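Local coordinates for protein chloromuconate cycloisomerase (Rhodococcus opacus, PDB 4M0X) that belongs to the enolase superfamily, pairing an N-terminal capping domain with a TIM-type barrel that holds a manganese ion, at residues I79-D82 against G87-S90; T251-A256 against A285-A290. All blocks are in the same frame, centred on the assembly; numbering follows the deposited sequence.

Contact 1 of 2, residues I79-D82 against G87-S90; sequences IGRD and GVAS
The guanidinium of R81 lays one face against the first turn of helix 86-96, where the peptide joining V88 to A89 stands over its centre: A89 N is 4.1 Å and V88 C 4.3 Å above the plane. Toward the ends of the flat group, R81 NH2 comes to V88 CG1 at 3.9 Å as the two side chains slant across each other; at the other end the methylene bonded to NE, R81 CD, meets the methyl A89 CB at 3.5 Å. The arginine reaches across because its chain runs extended through chi2 and then bends at chi3 (-36°), bringing NE over A89, and chi4 (-72°) then turns the plane to the helix. No hydrogen bond crosses between the two segments. The polar edge is used locally instead: NE bonds to V77 O and NH1 to the hydroxyl of T85, and these two bonds fix the rotation of the group. A long side chain with an apolar stem suits this gap, since R81 and A89, the nearest residues along the two backbones, still have their CA atoms 8.0 Å apart. Small A89 lets the stem and NE come close, while V88 offers a branched apolar surface. Within the N-terminal domain, the contact ties the loop after helix 63-74 to helix 86-96; backbone bonds from G80 and R81 to I5 join the same loop to strand 5-17, and V88 also packs on L130 of a second subunit.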
loop_
_atom_site.group_PDB
_atom_site.type_symbol
_atom_site.label_atom_id
_atom_site.label_comp_id
_atom_site.label_asym_id
_atom_site.label_seq_id
_atom_site.Cartn_x
_atom_site.Cartn_y
_atom_site.Cartn_z
ATOM N N ILE A 79 40.627 24.916 10.624
ATOM C CA ILE A 79 41.925 25.591 10.631
ATOM C C ILE A 79 42.794 25.157 9.427
ATOM O O ILE A 79 43.058 23.964 9.224
ATOM C CB ILE A 79 42.689 25.300 11.937
ATOM C CG1 ILE A 79 41.777 25.424 13.175
ATOM C CG2 ILE A 79 43.959 26.140 12.020
ATOM C CD1 ILE A 79 41.544 26.823 13.716
ATOM N N GLY A 80 43.220 26.130 8.626
ATOM C CA GLY A 80 44.111 25.880 7.491
ATOM C C GLY A 80 43.416 25.623 6.167
ATOM O O GLY A 80 44.084 25.422 5.132
ATOM N N ARG A 81 42.078 25.623 6.209
ATOM C CA ARG A 81 41.229 25.389 5.042
ATOM C C ARG A 81 40.959 26.664 4.255
ATOM O O ARG A 81 41.081 27.780 4.779
ATOM C CB ARG A 81 39.912 24.748 5.480
ATOM C CG ARG A 81 38.671 25.204 4.701
ATOM C CD ARG A 81 37.393 24.349 4.853
ATOM N NE ARG A 81 37.611 22.901 4.968
ATOM C CZ ARG A 81 37.993 22.095 3.976
ATOM N NH1 ARG A 81 38.205 22.601 2.757
ATOM N NH2 ARG A 81 38.161 20.780 4.213
ATOM N N ASP A 82 40.615 26.486 2.982
ATOM C CA ASP A 82 40.139 27.575 2.134
ATOM C C ASP A 82 38.722 28.021 2.571
ATOM O O ASP A 82 37.758 27.249 2.484
ATOM C CB ASP A 82 40.152 27.114 0.681
ATOM C CG ASP A 82 39.874 28.240 -0.318
ATOM O OD1 ASP A 82 39.553 29.406 0.068
ATOM O OD2 ASP A 82 39.969 27.921 -1.527
ATOM N N GLY A 87 31.218 23.956 1.332
ATOM C CA GLY A 87 30.703 22.639 0.967
ATOM C C GLY A 87 31.556 21.523 1.533
ATOM O O GLY A 87 31.045 20.623 2.223
ATOM N N VAL A 88 32.861 21.594 1.271
ATOM C CA VAL A 88 33.784 20.522 1.689
ATOM C C VAL A 88 33.985 20.537 3.197
ATOM O O VAL A 88 34.255 19.494 3.807
ATOM C CB VAL A 88 35.175 20.620 1.017
ATOM C CG1 VAL A 88 35.998 19.355 1.308
ATOM C CG2 VAL A 88 35.036 20.845 -0.484
ATOM N N ALA A 89 33.873 21.732 3.780
ATOM C CA ALA A 89 34.054 21.899 5.203
ATOM C C ALA A 89 32.884 21.208 5.894
ATOM O O ALA A 89 33.056 20.560 6.933
ATOM C CB ALA A 89 34.115 23.371 5.558
ATOM N N SER A 90 31.701 21.313 5.288
ATOM C CA SER A 90 30.520 20.678 5.849
ATOM C C SER A 90 30.624 19.176 5.739
ATOM O O SER A 90 30.310 18.470 6.695
ATOM C CB SER A 90 29.255 21.169 5.184
ATOM O OG SER A 90 29.081 22.536 5.435
#

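Contact 2 of 2, residues T251-A256 against A285-A290; sequences TTVQQA and AAIAEA
I287 packs against V253 and A256 in a buried, wholly apolar contact between two helices of the barrel domain, the beginning of helix 253-262 and the later part of helix 278-291. The centre of the meeting is A256 and I287, whose CA atoms lie 6.6 Å apart. At this spacing an alanine fits well: its single methyl, A256 CB, touches I287 CG2 at 3.8 Å and I287 CD1 at 4.0 Å. The isoleucine is the larger partner and reaches both residues. CG2, anti to its own backbone N, meets A256 alone of the two, while the other branch carries CD1 toward the N-terminal end of helix 253-262, where it touches V253 as well as A256 CB and lies 3.8 Å from V253 O. The side chains of V253 and I287 run at about a right angle to each other; their methyls are modelled too close for the exact separation to be trusted. Both helices belong to the outer layer of a TIM-type barrel, where helices pack around the parallel strands, and the inner side of this pair is closed by strand 267-270, on which A256 and A288 both touch F268. Helix 253-262 begins at T252, an N-cap whose OG1 accepts from Q255 N at 3.2 Å with an N-H...O angle of 160°, and more weakly from Q254 N. Threonine suits the place because its hydroxyl can take up amides that have no preceding turn to bond to. Beyond the pair, V253 packs on A290 of a second subunit and A290 on V253 of that subunit.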
loop_
_atom_site.group_PDB
_atom_site.type_symbol
_atom_site.label_atom_id
_atom_site.label_comp_id
_atom_site.label_asym_id
_atom_site.label_seq_id
_atom_site.Cartn_x
_atom_site.Cartn_y
_atom_site.Cartn_z
ATOM N N THR A 251 14.729 17.461 11.050
ATOM C CA THR A 251 15.991 18.097 11.312
ATOM C C THR A 251 16.922 17.782 10.198
ATOM O O THR A 251 17.987 18.338 10.139
ATOM C CB THR A 251 16.626 17.608 12.595
ATOM O OG1 THR A 251 16.997 16.239 12.408
ATOM C CG2 THR A 251 15.655 17.750 13.767
ATOM N N THR A 252 16.542 16.870 9.322
ATOM C CA THR A 252 17.407 16.554 8.209
ATOM C C THR A 252 16.558 16.455 6.973
ATOM O O THR A 252 15.358 16.195 7.034
ATOM C CB THR A 252 18.230 15.230 8.388
ATOM O OG1 THR A 252 17.396 14.070 8.158
ATOM C CG2 THR A 252 18.889 15.147 9.756
ATOM N N VAL A 253 17.235 16.672 5.868
ATOM C CA VAL A 253 16.749 16.538 4.524
ATOM C C VAL A 253 16.182 15.118 4.249
ATOM O O VAL A 253 15.232 14.957 3.492
ATOM C CB VAL A 253 17.915 16.989 3.559
ATOM C CG1 VAL A 253 18.894 15.866 3.244
ATOM C CG2 VAL A 253 17.399 17.642 2.302
ATOM N N GLN A 254 16.739 14.093 4.887
ATOM C CA GLN A 254 16.216 12.733 4.716
ATOM C C GLN A 254 14.869 12.591 5.443
ATOM O O GLN A 254 13.957 11.912 4.960
ATOM C CB GLN A 254 17.225 11.666 5.209
ATOM C CG GLN A 254 18.454 11.489 4.325
ATOM C CD GLN A 254 19.647 12.420 4.644
ATOM O OE1 GLN A 254 19.900 12.798 5.799
ATOM N NE2 GLN A 254 20.401 12.762 3.615
ATOM N N GLN A 255 14.764 13.220 6.616
ATOM C CA GLN A 255 13.517 13.236 7.389
ATOM C C GLN A 255 12.446 14.006 6.645
ATOM O O GLN A 255 11.296 13.566 6.594
ATOM C CB GLN A 255 13.763 13.827 8.764
ATOM C CG GLN A 255 14.868 13.069 9.452
ATOM C CD GLN A 255 15.067 13.432 10.905
ATOM O OE1 GLN A 255 14.941 12.575 11.773
ATOM N NE2 GLN A 255 15.384 14.688 11.178
ATOM N N ALA A 256 12.843 15.139 6.066
ATOM C CA ALA A 256 11.994 15.929 5.213
ATOM C C ALA A 256 11.322 15.039 4.190
ATOM O O ALA A 256 10.107 15.036 4.063
ATOM C CB ALA A 256 12.803 16.997 4.506
ATOM N N ALA A 285 13.711 23.294 3.115
ATOM C CA ALA A 285 12.644 24.136 2.651
ATOM C C ALA A 285 12.383 23.838 1.174
ATOM O O ALA A 285 11.230 23.872 0.718
ATOM C CB ALA A 285 12.978 25.608 2.883
ATOM N N ALA A 286 13.437 23.527 0.426
ATOM C CA ALA A 286 13.281 23.184 -0.980
ATOM C C ALA A 286 12.380 21.949 -1.139
ATOM O O ALA A 286 11.567 21.880 -2.073
ATOM C CB ALA A 286 14.636 22.949 -1.627
ATOM N N ILE A 287 12.547 20.991 -0.224
ATOM C CA ILE A 287 11.722 19.790 -0.148
ATOM C C ILE A 287 10.271 20.126 0.222
ATOM O O ILE A 287 9.345 19.597 -0.410
ATOM C CB ILE A 287 12.320 18.716 0.803
ATOM C CG1 ILE A 287 13.492 18.020 0.128
ATOM C CG2 ILE A 287 11.301 17.616 1.120
ATOM C CD1 ILE A 287 14.672 17.787 1.042
ATOM N N ALA A 288 10.059 21.010 1.192
ATOM C CA ALA A 288 8.711 21.536 1.386
ATOM C C ALA A 288 8.132 22.046 0.074
ATOM O O ALA A 288 7.090 21.569 -0.352
ATOM C CB ALA A 288 8.667 22.595 2.465
ATOM N N GLU A 289 8.816 22.955 -0.606
ATOM C CA GLU A 289 8.305 23.416 -1.908
ATOM C C GLU A 289 7.957 22.253 -2.866
ATOM O O GLU A 289 6.870 22.208 -3.465
ATOM C CB GLU A 289 9.307 24.375 -2.578
ATOM C CG GLU A 289 8.796 25.136 -3.802
ATOM C CD GLU A 289 9.830 26.069 -4.473
ATOM O OE1 GLU A 289 9.573 26.421 -5.645
ATOM O OE2 GLU A 289 10.879 26.473 -3.875
ATOM N N ALA A 290 8.907 21.326 -3.012
ATOM C CA ALA A 290 8.812 20.227 -3.969
ATOM C C ALA A 290 7.646 19.328 -3.649
ATOM O O ALA A 290 7.213 18.571 -4.501
ATOM C CB ALA A 290 10.084 19.411 -3.942
#

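Overall arrangement
Contact 1 and contact 2 lie in series along the chain, the first complete before the second begins, and each lies in a different domain: 79-82 with 87-90 in the N-terminal domain, 251-256 with 285-290 in the barrel domain. Their centres are 25 Å apart and their nearest atoms about 12 Å, so they do not touch, and they share no helix or strand. Contact 1 joins residues close in sequence, a loop and the helix that follows it; contact 2 brings together two helices separated by strand 267-270 and helix 272-275. Both are next to the second subunit, so each domain contributes to the packing of the eight-chain assembly.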